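PDB 3GDO: scyllo-inositol 2-dehydrogenase (NADP(+)) IolW from Bacillus subtilis subsp. subtilis, which catalyses the reversible NADPH-dependent reduction of scyllo-inosose to scyllo-inositol and does not accept NADH in place of NADPH. Local coordinates for residues I134-L137 / I138-S142. Residues are numbered along the deposited sequence; the frame is centred on the assembly and turned at random.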
loop_
_atom_site.group_PDB
_atom_site.type_symbol
_atom_site.label_atom_id
_atom_site.label_comp_id
_atom_site.label_asym_id
_atom_site.label_seq_id
_atom_site.Cartn_x
_atom_site.Cartn_y
_atom_site.Cartn_z
ATOM N N ILE B 134 -6.698 15.886 8.313
ATOM C CA ILE B 134 -6.112 14.875 9.217
ATOM C C ILE B 134 -5.687 15.372 10.624
ATOM O O ILE B 134 -6.053 14.756 11.648
ATOM C CB ILE B 134 -4.940 14.131 8.527
ATOM C CG1 ILE B 134 -5.460 13.226 7.381
ATOM C CG2 ILE B 134 -4.085 13.330 9.552
ATOM C CD1 ILE B 134 -4.361 12.982 6.236
ATOM N N LYS B 135 -4.897 16.441 10.683
ATOM C CA LYS B 135 -4.550 17.038 11.992
ATOM C C LYS B 135 -5.798 17.484 12.782
ATOM O O LYS B 135 -5.867 17.322 13.992
ATOM C CB LYS B 135 -3.577 18.210 11.830
ATOM C CG LYS B 135 -2.134 17.753 11.667
ATOM C CD LYS B 135 -1.165 18.922 11.496
ATOM C CE LYS B 135 -1.103 19.797 12.752
ATOM N NZ LYS B 135 0.100 20.640 12.713
ATOM N N LYS B 136 -6.785 18.031 12.087
ATOM C CA LYS B 136 -8.026 18.408 12.756
ATOM C C LYS B 136 -8.795 17.176 13.305
ATOM O O LYS B 136 -9.272 17.192 14.459
ATOM C CB LYS B 136 -8.893 19.248 11.831
ATOM C CG LYS B 136 -9.991 19.994 12.554
ATOM C CD LYS B 136 -10.987 20.551 11.569
ATOM C CE LYS B 136 -11.793 21.689 12.182
ATOM N NZ LYS B 136 -13.150 21.716 11.559
ATOM N N LEU B 137 -8.876 16.106 12.508
ATOM C CA LEU B 137 -9.506 14.883 12.978
ATOM C C LEU B 137 -8.759 14.280 14.156
ATOM O O LEU B 137 -9.389 13.778 15.098
ATOM C CB LEU B 137 -9.638 13.849 11.864
ATOM C CG LEU B 137 -10.608 14.186 10.752
ATOM C CD1 LEU B 137 -10.341 13.287 9.550
ATOM C CD2 LEU B 137 -12.066 14.075 11.239
ATOM N N ILE B 138 -7.432 14.321 14.116
ATOM C CA ILE B 138 -6.651 13.764 15.206
ATOM C C ILE B 138 -6.938 14.559 16.503
ATOM O O ILE B 138 -7.215 13.966 17.554
ATOM C CB ILE B 138 -5.132 13.711 14.872
ATOM C CG1 ILE B 138 -4.874 12.616 13.816
ATOM C CG2 ILE B 138 -4.284 13.446 16.147
ATOM C CD1 ILE B 138 -3.436 12.541 13.340
ATOM N N SER B 139 -6.911 15.889 16.406
ATOM C CA SER B 139 -7.038 16.738 17.595
ATOM C C SER B 139 -8.451 16.619 18.207
ATOM O O SER B 139 -8.611 16.671 19.415
ATOM C CB SER B 139 -6.714 18.190 17.273
ATOM O OG SER B 139 -7.828 18.803 16.638
ATOM N N GLU B 140 -9.461 16.412 17.368
ATOM C CA GLU B 140 -10.830 16.239 17.846
ATOM C C GLU B 140 -11.151 14.797 18.322
ATOM O O GLU B 140 -12.323 14.461 18.557
ATOM C CB GLU B 140 -11.791 16.709 16.760
ATOM C CG GLU B 140 -11.679 18.204 16.480
ATOM C CD GLU B 140 -12.599 18.654 15.357
ATOM O OE1 GLU B 140 -13.233 17.774 14.739
ATOM O OE2 GLU B 140 -12.680 19.878 15.070
ATOM N N GLY B 141 -10.120 13.954 18.462
ATOM C CA GLY B 141 -10.297 12.566 18.916
ATOM C C GLY B 141 -10.980 11.568 17.968
ATOM O O GLY B 141 -11.423 10.494 18.406
ATOM N N SER B 142 -11.065 11.895 16.676
ATOM C CA SER B 142 -11.805 11.049 15.725
ATOM C C SER B 142 -10.892 10.042 15.005
ATOM O O SER B 142 -11.349 9.297 14.123
ATOM C CB SER B 142 -12.564 11.908 14.705
ATOM O OG SER B 142 -13.328 12.930 15.347
#
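Leu137 and Ser142 meet where helix 129-139 ends in a Schellman motif. Two backbone bonds define it: Ser142 N donates to Leu137 O at 3.0 Å, and Gly141 N reaches Ile138 O, also at 3.0 Å. Gly141 supplies the C-prime position, its positive phi of 70° reversing the chain so that Ser142 CB comes back to 4.1 Å from Leu137 CD2.

The tight part of the contact is apolar. Ile134 and Leu137 are buried against strands 239-243 and 246-250 of the mixed sheet: both touch Phe248, and Ile134 also touches Tyr239 and Ile241. One turn on from Ile134, the CD1 of Ile138 lies 3.9 Å from the CG2 of Ile134; with CG1 of Ile134 beside the backbone N (chi1 -69°), CG2 takes the position anti to that N, and it is this methyl that meets Ile138. Ile138, partly exposed, packs beside them against Leu189 of helix 174-190.

The opposite character appears at Lys136, Ser139 and Glu140, all exposed. Lys136 O takes two donors from the same face of its plane, Glu140 N at 3.0 Å and Ser139 OG at 3.1 Å; the hydroxyl arrives at a much more bent angle at the carbonyl (119°). Beyond them, the extended Lys136 chain crosses that of Glu140, and its NZ stays 4.0 Å from Glu140 OE2, a long salt bridge.

Chemically, the helix end probably relies mainly on its backbone bonds and apolar burial, with the Ser139 hydroxyl adding a second donor to Lys136 O, while the long surface ion pair probably adds modest attraction.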